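Local atomic coordinates of tRNA (cytosine(38)-C(5))-methyltransferase (Schizosaccharomyces pombe, PDB entry 6FDF), a protein that methylates cytosine 38 in the anticodon loop of tRNA(Asp), and less strongly of tRNA(Glu), at carbon 5, using S-adenosyl-L-methionine as methyl donor. Residues Y50-G55 and S295-K300; D204-E209 and A283-R288; L257-H262 and Q277-T282. All blocks are in the same frame, centred on the assembly; numbering follows the deposited sequence. Where two conformers were deposited one is given.

The three contacts are nested along the chain: 257-262 with 277-282 lies inside the loop closed by 204-209 with 283-288, which in turn lies inside that closed by 50-55 with 295-300. Their second segments follow one another closely, from strand 278-279 through helix 283-289 to the loop after it. Interactions 1 and 2 have centres about 17 Å apart, interactions 2 and 3 about 13 Å; both pairs touch, through R284 with L296 and W298, and through E285 with R279. The centres of interactions 1 and 3 are about 29 Å apart. This run thus connects the cofactor-binding sheet domain, through helix 44-54, with a small three-stranded sheet well away from it.

Interaction 1. Residues Y50-G55 and S295-K300; sequences YNLNHG and SLEWSK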
loop_
_atom_site.group_PDB
_atom_site.type_symbol
_atom_site.label_atom_id
_atom_site.label_comp_id
_atom_site.label_asym_id
_atom_site.label_seq_id
_atom_site.Cartn_x
_atom_site.Cartn_y
_atom_site.Cartn_z
ATOM N N TYR A 50 7.523 -3.633 11.799
ATOM C CA TYR A 50 8.279 -2.453 11.382
ATOM C C TYR A 50 9.638 -2.420 12.073
ATOM O O TYR A 50 10.683 -2.270 11.428
ATOM C CB TYR A 50 7.495 -1.163 11.669
ATOM C CG TYR A 50 8.145 0.064 11.045
ATOM C CD1 TYR A 50 9.329 0.595 11.564
ATOM C CD2 TYR A 50 7.589 0.680 9.933
ATOM C CE1 TYR A 50 9.941 1.699 10.981
ATOM C CE2 TYR A 50 8.184 1.792 9.353
ATOM C CZ TYR A 50 9.362 2.290 9.877
ATOM O OH TYR A 50 9.954 3.390 9.296
ATOM N N ASN A 51 9.636 -2.562 13.398
ATOM C CA ASN A 51 10.865 -2.388 14.164
ATOM C C ASN A 51 11.842 -3.531 13.927
ATOM O O ASN A 51 13.060 -3.322 13.975
ATOM C CB ASN A 51 10.522 -2.250 15.645
ATOM C CG ASN A 51 9.841 -0.930 15.949
ATOM O OD1 ASN A 51 10.111 0.076 15.299
ATOM N ND2 ASN A 51 8.949 -0.929 16.935
ATOM N N LEU A 52 11.330 -4.742 13.689
ATOM C CA LEU A 52 12.200 -5.876 13.411
ATOM C C LEU A 52 12.976 -5.684 12.115
ATOM O O LEU A 52 14.130 -6.121 12.011
ATOM C CB LEU A 52 11.370 -7.158 13.345
ATOM C CG LEU A 52 12.101 -8.418 12.881
ATOM C CD1 LEU A 52 13.194 -8.796 13.870
ATOM C CD2 LEU A 52 11.125 -9.567 12.679
ATOM N N ASN A 53 12.381 -5.007 11.136
ATOM C CA ASN A 53 12.978 -4.876 9.814
ATOM C C ASN A 53 13.712 -3.556 9.607
ATOM O O ASN A 53 14.742 -3.531 8.929
ATOM C CB ASN A 53 11.897 -5.040 8.736
ATOM C CG ASN A 53 11.485 -6.491 8.548
ATOM O OD1 ASN A 53 12.089 -7.223 7.769
ATOM N ND2 ASN A 53 10.439 -6.908 9.257
ATOM N N HIS A 54 13.214 -2.457 10.175
ATOM C CA HIS A 54 13.783 -1.136 9.938
ATOM C C HIS A 54 14.578 -0.591 11.113
ATOM O O HIS A 54 15.258 0.429 10.957
ATOM C CB HIS A 54 12.672 -0.131 9.588
ATOM C CG HIS A 54 11.856 -0.511 8.393
ATOM N ND1 HIS A 54 12.381 -0.582 7.120
ATOM C CD2 HIS A 54 10.551 -0.852 8.279
ATOM C CE1 HIS A 54 11.433 -0.941 6.272
ATOM N NE2 HIS A 54 10.312 -1.112 6.951
ATOM N N GLY A 55 14.510 -1.226 12.274
ATOM C CA GLY A 55 15.023 -0.624 13.483
ATOM C C GLY A 55 13.911 -0.004 14.310
ATOM O O GLY A 55 12.794 0.225 13.839
ATOM N N SER A 295 14.343 -9.011 2.039
ATOM C CA SER A 295 14.740 -8.792 3.426
ATOM C C SER A 295 13.553 -8.665 4.380
ATOM O O SER A 295 13.743 -8.823 5.591
ATOM C CB SER A 295 15.612 -7.544 3.523
ATOM O OG SER A 295 14.839 -6.386 3.288
ATOM N N LEU A 296 12.351 -8.361 3.878
ATOM C CA LEU A 296 11.167 -8.335 4.734
ATOM C C LEU A 296 11.006 -9.685 5.417
ATOM O O LEU A 296 10.898 -10.718 4.752
ATOM C CB LEU A 296 9.915 -8.002 3.924
ATOM C CG LEU A 296 8.593 -8.064 4.698
ATOM C CD1 LEU A 296 8.544 -6.991 5.772
ATOM C CD2 LEU A 296 7.384 -7.959 3.774
ATOM N N GLU A 297 10.995 -9.677 6.746
ATOM C CA GLU A 297 10.942 -10.908 7.514
ATOM C C GLU A 297 9.902 -10.791 8.616
ATOM O O GLU A 297 9.640 -9.704 9.138
ATOM C CB GLU A 297 12.318 -11.254 8.113
ATOM C CG GLU A 297 12.752 -10.368 9.270
ATOM C CD GLU A 297 13.999 -10.887 9.966
ATOM O OE1 GLU A 297 14.926 -11.341 9.262
ATOM O OE2 GLU A 297 14.052 -10.845 11.213
ATOM N N TRP A 298 9.300 -11.931 8.950
ATOM C CA TRP A 298 8.406 -12.024 10.096
ATOM C C TRP A 298 8.572 -13.319 10.877
ATOM O O TRP A 298 7.959 -13.452 11.941
ATOM C CB TRP A 298 6.941 -11.888 9.657
ATOM C CG TRP A 298 6.523 -12.863 8.598
ATOM C CD1 TRP A 298 5.958 -14.093 8.787
ATOM C CD2 TRP A 298 6.627 -12.684 7.180
ATOM N NE1 TRP A 298 5.705 -14.689 7.573
ATOM C CE2 TRP A 298 6.106 -13.846 6.571
ATOM C CE3 TRP A 298 7.109 -11.654 6.367
ATOM C CZ2 TRP A 298 6.057 -14.005 5.187
ATOM C CZ3 TRP A 298 7.057 -11.815 4.992
ATOM C CH2 TRP A 298 6.535 -12.981 4.417
ATOM N N SER A 299 9.372 -14.274 10.389
ATOM C CA SER A 299 9.512 -15.566 11.058
ATOM C C SER A 299 10.009 -15.416 12.492
ATOM O O SER A 299 9.567 -16.147 13.384
ATOM C CB SER A 299 10.451 -16.469 10.256
ATOM O OG SER A 299 11.733 -15.882 10.113
ATOM N N LYS A 300 10.927 -14.479 12.737
ATOM C CA LYS A 300 11.470 -14.262 14.075
ATOM C C LYS A 300 10.549 -13.437 14.970
ATOM O O LYS A 300 11.013 -12.892 15.978
ATOM C CB LYS A 300 12.842 -13.582 13.996
ATOM C CG LYS A 300 13.879 -14.304 13.147
ATOM C CD LYS A 300 15.127 -13.447 12.977
ATOM C CE LYS A 300 15.849 -13.753 11.672
ATOM N NZ LYS A 300 16.150 -15.203 11.525
HETATM O O HOH W 1 13.649 -5.756 5.682
#
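The carboxamide of N53 meets the backbone of E297 with its edge, ND2 and OD1 pointing at the C=O and N-H, while the CD1 methyl of L296 approaches ND2. Within helix 44-54 the Y50 ring carries CD2 of H54 over the centre of one face, 3.5 Å above its plane. N53 meets both polar backbone groups of one extended residue: ND2 donates almost straight to E297 O (2.9 Å, 174°), which lies in the amide plane, on a lone pair, and OD1 accepts from E297 N at 2.9 Å with the donor tilted 15° from the carbonyl plane. CG, anti to the carbonyl carbon of its own residue (chi1 -76°), is thereby placed in front of the 295-300 loop. OD1 also accepts a bond from water 1 at 3.0 Å, and this water is hydrogen-bonded to S295 OG at 2.7 Å. ND2 has a second acceptor in I49 O, one turn back in the helix. Beside this pairing, the L52 methyls pack near the E297 side chain, which adopts two conformers. An alanine in place of N53 would probably leave the N-H and C=O of E297 without their mates here and water 1 without one acceptor. On its other side, the 295-300 loop meets helix 283-289 through L296 and W298. With donor and acceptor matched to E297, the two bonds fix the amide's rotation and join the loop to the end of helix 44-54.

Interaction 2. Residues D204-E209 and A283-R288; sequences DYLEIE and AREVAR
R288 reaches from helix 283-289 across the backbone of Y205 and L206. Its CB lies in the plane of the Y205 ring, at the edge, 3.9 Å from CD2. The chain then runs extended, bringing CD to 3.3 Å from Y205 O. NE pairs with E294 in a salt bridge, leaving NH1 to donate to Y205 O (3.1 Å, 167°); the acceptor lies in the guanidinium plane, although the nitrogen stands well above the plane of the carbonyl. CG of R284 rests 3.6 Å above one guanidinium face, offset toward the rim, and CG of E207 packs near NH1. E207 stretches across the R284 side chain at about a right angle, its OE2 3.6 Å from R284 CB, and that carboxylate forms a salt bridge with R210. One turn before R288, E207 N donates to E285 OE2 at 2.8 Å, on the anti lone pair of that oxygen. A methyl of L206 lies alongside. The other oxygen of E285, OE1, accepts from the backbone N of T282 and forms a salt bridge with R279. Because T282 is the N-cap residue and its hydroxyl caps a backbone N of the first turn, E285 completes a capping box, the classic start of a helix.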
loop_
_atom_site.group_PDB
_atom_site.type_symbol
_atom_site.label_atom_id
_atom_site.label_comp_id
_atom_site.label_asym_id
_atom_site.label_seq_id
_atom_site.Cartn_x
_atom_site.Cartn_y
_atom_site.Cartn_z
ATOM N N ASP A 204 7.212 -14.900 -12.370
ATOM C CA ASP A 204 8.395 -14.158 -11.950
ATOM C C ASP A 204 8.385 -13.824 -10.466
ATOM O O ASP A 204 9.410 -13.385 -9.939
ATOM C CB ASP A 204 8.529 -12.876 -12.774
ATOM C CG ASP A 204 8.776 -13.156 -14.244
ATOM O OD1 ASP A 204 9.781 -13.826 -14.566
ATOM O OD2 ASP A 204 7.961 -12.711 -15.080
ATOM N N TYR A 205 7.257 -14.016 -9.788
ATOM C CA TYR A 205 7.122 -13.712 -8.375
ATOM C C TYR A 205 6.927 -14.949 -7.512
ATOM O O TYR A 205 6.981 -14.841 -6.281
ATOM C CB TYR A 205 5.948 -12.742 -8.161
ATOM C CG TYR A 205 6.156 -11.409 -8.846
ATOM C CD1 TYR A 205 5.990 -11.282 -10.222
ATOM C CD2 TYR A 205 6.531 -10.283 -8.124
ATOM C CE1 TYR A 205 6.196 -10.074 -10.857
ATOM C CE2 TYR A 205 6.729 -9.066 -8.752
ATOM C CZ TYR A 205 6.563 -8.969 -10.119
ATOM O OH TYR A 205 6.758 -7.762 -10.746
ATOM N N LEU A 206 6.693 -16.113 -8.117
ATOM C CA LEU A 206 6.340 -17.294 -7.344
ATOM C C LEU A 206 7.542 -17.851 -6.593
ATOM O O LEU A 206 8.685 -17.796 -7.062
ATOM C CB LEU A 206 5.760 -18.379 -8.258
ATOM C CG LEU A 206 4.452 -18.061 -8.985
ATOM C CD1 LEU A 206 4.025 -19.215 -9.884
ATOM C CD2 LEU A 206 3.350 -17.709 -7.979
ATOM N N GLU A 207 7.262 -18.417 -5.423
ATOM C CA GLU A 207 8.218 -19.301 -4.784
ATOM C C GLU A 207 8.220 -20.628 -5.528
ATOM O O GLU A 207 7.253 -20.989 -6.204
ATOM C CB GLU A 207 7.870 -19.508 -3.311
ATOM C CG GLU A 207 8.008 -18.248 -2.465
ATOM C CD GLU A 207 7.789 -18.512 -0.989
ATOM O OE1 GLU A 207 8.779 -18.725 -0.258
ATOM O OE2 GLU A 207 6.616 -18.521 -0.560
ATOM N N ILE A 208 9.289 -21.388 -5.370
ATOM C CA ILE A 208 9.330 -22.659 -6.072
ATOM C C ILE A 208 9.612 -23.820 -5.151
ATOM O O ILE A 208 10.276 -23.700 -4.114
ATOM C CB ILE A 208 10.384 -22.682 -7.205
ATOM C CG1 ILE A 208 11.785 -22.785 -6.600
ATOM C CG2 ILE A 208 10.246 -21.471 -8.085
ATOM C CD1 ILE A 208 12.374 -21.463 -6.229
ATOM N N GLU A 209 9.046 -24.956 -5.545
ATOM C CA GLU A 209 9.233 -26.237 -4.890
ATOM C C GLU A 209 9.137 -26.113 -3.378
ATOM O O GLU A 209 10.007 -26.563 -2.636
ATOM C CB GLU A 209 10.557 -26.847 -5.336
ATOM C CG GLU A 209 10.594 -27.145 -6.835
ATOM C CD GLU A 209 11.887 -27.795 -7.282
ATOM O OE1 GLU A 209 12.786 -27.983 -6.436
ATOM O OE2 GLU A 209 11.999 -28.126 -8.482
ATOM N N ALA A 283 2.176 -15.566 1.571
ATOM C CA ALA A 283 2.382 -14.181 1.989
ATOM C C ALA A 283 3.664 -13.611 1.395
ATOM O O ALA A 283 3.715 -12.419 1.067
ATOM C CB ALA A 283 2.405 -14.071 3.514
ATOM N N ARG A 284 4.693 -14.447 1.224
ATOM C CA ARG A 284 5.912 -13.991 0.561
ATOM C C ARG A 284 5.635 -13.578 -0.880
ATOM O O ARG A 284 6.168 -12.571 -1.361
ATOM C CB ARG A 284 6.980 -15.086 0.603
ATOM C CG ARG A 284 8.199 -14.772 -0.259
ATOM C CD ARG A 284 8.962 -13.583 0.306
ATOM N NE ARG A 284 9.468 -13.840 1.648
ATOM C CZ ARG A 284 9.930 -12.895 2.459
ATOM N NH1 ARG A 284 9.945 -11.630 2.057
ATOM N NH2 ARG A 284 10.380 -13.216 3.667
ATOM N N GLU A 285 4.794 -14.339 -1.580
ATOM C CA GLU A 285 4.469 -14.000 -2.960
ATOM C C GLU A 285 3.641 -12.724 -3.025
ATOM O O GLU A 285 3.846 -11.892 -3.917
ATOM C CB GLU A 285 3.740 -15.167 -3.625
ATOM C CG GLU A 285 4.650 -16.388 -3.803
ATOM C CD GLU A 285 3.892 -17.640 -4.193
ATOM O OE1 GLU A 285 2.679 -17.716 -3.905
ATOM O OE2 GLU A 285 4.516 -18.561 -4.769
ATOM N N VAL A 286 2.711 -12.544 -2.081
ATOM C CA VAL A 286 1.952 -11.298 -2.024
ATOM C C VAL A 286 2.893 -10.123 -1.780
ATOM O O VAL A 286 2.810 -9.086 -2.451
ATOM C CB VAL A 286 0.854 -11.384 -0.945
ATOM C CG1 VAL A 286 0.150 -10.048 -0.795
ATOM C CG2 VAL A 286 -0.153 -12.484 -1.292
ATOM N N ALA A 287 3.812 -10.275 -0.820
ATOM C CA ALA A 287 4.793 -9.225 -0.557
ATOM C C ALA A 287 5.595 -8.891 -1.812
ATOM O O ALA A 287 5.820 -7.715 -2.124
ATOM C CB ALA A 287 5.723 -9.643 0.584
ATOM N N ARG A 288 6.047 -9.918 -2.536
ATOM C CA ARG A 288 6.799 -9.690 -3.767
ATOM C C ARG A 288 5.960 -8.956 -4.805
ATOM O O ARG A 288 6.437 -8.015 -5.447
ATOM C CB ARG A 288 7.283 -11.023 -4.332
ATOM C CG ARG A 288 8.375 -11.694 -3.530
ATOM C CD ARG A 288 8.640 -13.071 -4.112
ATOM N NE ARG A 288 9.754 -13.753 -3.463
ATOM C CZ ARG A 288 10.127 -14.996 -3.751
ATOM N NH1 ARG A 288 9.468 -15.688 -4.669
ATOM N NH2 ARG A 288 11.156 -15.543 -3.121
#

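Interaction 3. Residues L257-H262 and Q277-T282; sequences LQMSDH and QLRYFT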
loop_
_atom_site.group_PDB
_atom_site.type_symbol
_atom_site.label_atom_id
_atom_site.label_comp_id
_atom_site.label_asym_id
_atom_site.label_seq_id
_atom_site.Cartn_x
_atom_site.Cartn_y
_atom_site.Cartn_z
ATOM N N LEU A 257 -4.199 -19.389 -7.587
ATOM C CA LEU A 257 -3.235 -19.899 -8.561
ATOM C C LEU A 257 -3.560 -21.339 -8.934
ATOM O O LEU A 257 -3.609 -22.213 -8.059
ATOM C CB LEU A 257 -1.812 -19.818 -8.008
ATOM C CG LEU A 257 -0.717 -20.254 -8.988
ATOM C CD1 LEU A 257 -0.569 -19.245 -10.109
ATOM C CD2 LEU A 257 0.602 -20.456 -8.254
ATOM N N GLN A 258 -3.751 -21.587 -10.229
ATOM C CA GLN A 258 -3.856 -22.942 -10.758
ATOM C C GLN A 258 -2.456 -23.499 -10.985
ATOM O O GLN A 258 -1.688 -22.948 -11.781
ATOM C CB GLN A 258 -4.639 -22.952 -12.068
ATOM C CG GLN A 258 -4.563 -24.277 -12.823
ATOM C CD GLN A 258 -5.264 -24.226 -14.171
ATOM O OE1 GLN A 258 -6.209 -23.464 -14.367
ATOM N NE2 GLN A 258 -4.803 -25.048 -15.108
ATOM N N MET A 259 -2.124 -24.588 -10.292
ATOM C CA MET A 259 -0.836 -25.246 -10.485
ATOM C C MET A 259 -0.875 -26.367 -11.516
ATOM O O MET A 259 0.189 -26.792 -11.985
ATOM C CB MET A 259 -0.316 -25.792 -9.154
ATOM C CG MET A 259 0.007 -24.704 -8.138
ATOM S SD MET A 259 0.967 -25.279 -6.720
ATOM C CE MET A 259 -0.273 -26.183 -5.800
ATOM N N SER A 260 -2.055 -26.867 -11.871
ATOM C CA SER A 260 -2.133 -27.895 -12.897
ATOM C C SER A 260 -1.927 -27.283 -14.285
ATOM O O SER A 260 -1.936 -26.064 -14.467
ATOM C CB SER A 260 -3.474 -28.621 -12.815
ATOM O OG SER A 260 -4.507 -27.818 -13.364
ATOM N N ASP A 261 -1.750 -28.155 -15.276
ATOM C CA ASP A 261 -1.433 -27.730 -16.632
ATOM C C ASP A 261 -2.657 -27.605 -17.531
ATOM O O ASP A 261 -2.495 -27.345 -18.728
ATOM C CB ASP A 261 -0.433 -28.701 -17.270
ATOM C CG ASP A 261 -0.990 -30.102 -17.410
ATOM O OD1 ASP A 261 -1.640 -30.583 -16.459
ATOM O OD2 ASP A 261 -0.776 -30.723 -18.472
ATOM N N HIS A 262 -3.864 -27.797 -16.996
ATOM C CA HIS A 262 -5.070 -27.733 -17.817
ATOM C C HIS A 262 -5.148 -26.402 -18.555
ATOM O O HIS A 262 -5.051 -25.334 -17.946
ATOM C CB HIS A 262 -6.322 -27.925 -16.958
ATOM C CG HIS A 262 -6.385 -29.247 -16.257
ATOM N ND1 HIS A 262 -5.839 -29.455 -15.009
ATOM C CD2 HIS A 262 -6.935 -30.428 -16.627
ATOM C CE1 HIS A 262 -6.047 -30.707 -14.642
ATOM N NE2 HIS A 262 -6.712 -31.318 -15.606
ATOM N N GLN A 277 -5.564 -28.085 -8.801
ATOM C CA GLN A 277 -4.487 -27.838 -7.842
ATOM C C GLN A 277 -4.398 -26.352 -7.512
ATOM O O GLN A 277 -3.349 -25.716 -7.643
ATOM C CB GLN A 277 -3.150 -28.367 -8.367
ATOM C CG GLN A 277 -3.174 -29.824 -8.791
ATOM C CD GLN A 277 -1.825 -30.295 -9.304
ATOM O OE1 GLN A 277 -1.706 -30.750 -10.441
ATOM N NE2 GLN A 277 -0.799 -30.178 -8.470
ATOM N N LEU A 278 -5.528 -25.796 -7.078
ATOM C CA LEU A 278 -5.619 -24.374 -6.780
ATOM C C LEU A 278 -5.064 -24.100 -5.391
ATOM O O LEU A 278 -5.418 -24.788 -4.427
ATOM C CB LEU A 278 -7.075 -23.917 -6.860
ATOM C CG LEU A 278 -7.720 -24.072 -8.237
ATOM C CD1 LEU A 278 -9.240 -24.111 -8.121
ATOM C CD2 LEU A 278 -7.289 -22.934 -9.136
ATOM N N ARG A 279 -4.214 -23.081 -5.284
ATOM C CA ARG A 279 -3.676 -22.656 -4.002
ATOM C C ARG A 279 -3.737 -21.139 -3.894
ATOM O O ARG A 279 -3.773 -20.428 -4.901
ATOM C CB ARG A 279 -2.227 -23.130 -3.801
ATOM C CG ARG A 279 -1.180 -22.453 -4.693
ATOM C CD ARG A 279 0.220 -22.828 -4.191
ATOM N NE ARG A 279 1.327 -22.378 -5.038
ATOM C CZ ARG A 279 1.900 -21.178 -4.945
ATOM N NH1 ARG A 279 1.451 -20.287 -4.066
ATOM N NH2 ARG A 279 2.919 -20.862 -5.740
ATOM N N TYR A 280 -3.747 -20.648 -2.654
ATOM C CA TYR A 280 -3.537 -19.228 -2.417
ATOM C C TYR A 280 -2.086 -18.867 -2.709
ATOM O O TYR A 280 -1.185 -19.702 -2.599
ATOM C CB TYR A 280 -3.883 -18.867 -0.967
ATOM C CG TYR A 280 -5.317 -19.187 -0.607
ATOM C CD1 TYR A 280 -6.360 -18.390 -1.074
ATOM C CD2 TYR A 280 -5.630 -20.279 0.195
ATOM C CE1 TYR A 280 -7.678 -18.680 -0.762
ATOM C CE2 TYR A 280 -6.947 -20.574 0.517
ATOM C CZ TYR A 280 -7.966 -19.768 0.039
ATOM O OH TYR A 280 -9.279 -20.055 0.353
ATOM N N PHE A 281 -1.859 -17.614 -3.098
ATOM C CA PHE A 281 -0.504 -17.084 -3.053
ATOM C C PHE A 281 -0.014 -17.095 -1.614
ATOM O O PHE A 281 -0.782 -16.841 -0.683
ATOM C CB PHE A 281 -0.456 -15.662 -3.618
ATOM C CG PHE A 281 -0.686 -15.595 -5.100
ATOM C CD1 PHE A 281 0.340 -15.884 -5.986
ATOM C CD2 PHE A 281 -1.924 -15.241 -5.610
ATOM C CE1 PHE A 281 0.131 -15.826 -7.354
ATOM C CE2 PHE A 281 -2.136 -15.181 -6.976
ATOM C CZ PHE A 281 -1.106 -15.476 -7.848
ATOM N N THR A 282 1.266 -17.408 -1.429
ATOM C CA THR A 282 1.852 -17.300 -0.102
ATOM C C THR A 282 2.013 -15.830 0.271
ATOM O O THR A 282 1.999 -14.944 -0.588
ATOM C CB THR A 282 3.208 -18.003 -0.050
ATOM O OG1 THR A 282 4.176 -17.205 -0.743
ATOM C CG2 THR A 282 3.128 -19.379 -0.700
#
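L257-Q258 and L278-R279 pair as antiparallel strands at one margin of a small three-stranded sheet, the centre of the contact about 25 Å from the centre of the chain. L257 and R279 form a hydrogen-bonded pair, L257 N giving to R279 O at 2.9 Å and R279 N to L257 O at 3.0 Å. Q258 and L278 follow as a non-hydrogen-bonded pair, where L278 CA also makes a CA-H...O contact with L257 O. Just beyond the strands a further bond, M259 N to Q277 O at 3.1 Å, prolongs the ladder, and the S260 backbone pairs with L276.

The R279 side chain carries much of one face. CG stands in the crowded position between backbone N and carbonyl carbon (chi1 70°), from where the chain runs extended beside L257, pointing the same way. CD2 of L257 sits 3.3 Å above a guanidinium face, offset toward the rim, while SD of M259 lies at the edge, 3.4 Å from NE. NH1 bonds to Y280 O and forms a salt bridge with E285; W212 adds a cation-pi contact to the same group.

The two strands are the central and one outer member of the sheet, with 231-232 parallel to 256-258 across it, and helix 265-272 lies in the connection from strand 256-258 to strand 278-279. In C5-methyltransferases a small domain of this kind is associated with target recognition, and the same role is probable here.

On the opposite face, CD2 of L278 packs on Q258 CA at 3.8 Å. NE2 of Q258 donates to two carbonyls of the turn, H262 O at 2.9 Å and S260 O above the carbonyl plane, while OE1 meets T265. S260 OG and H262 ND1 share a hydrogen bond in the plane of the imidazole.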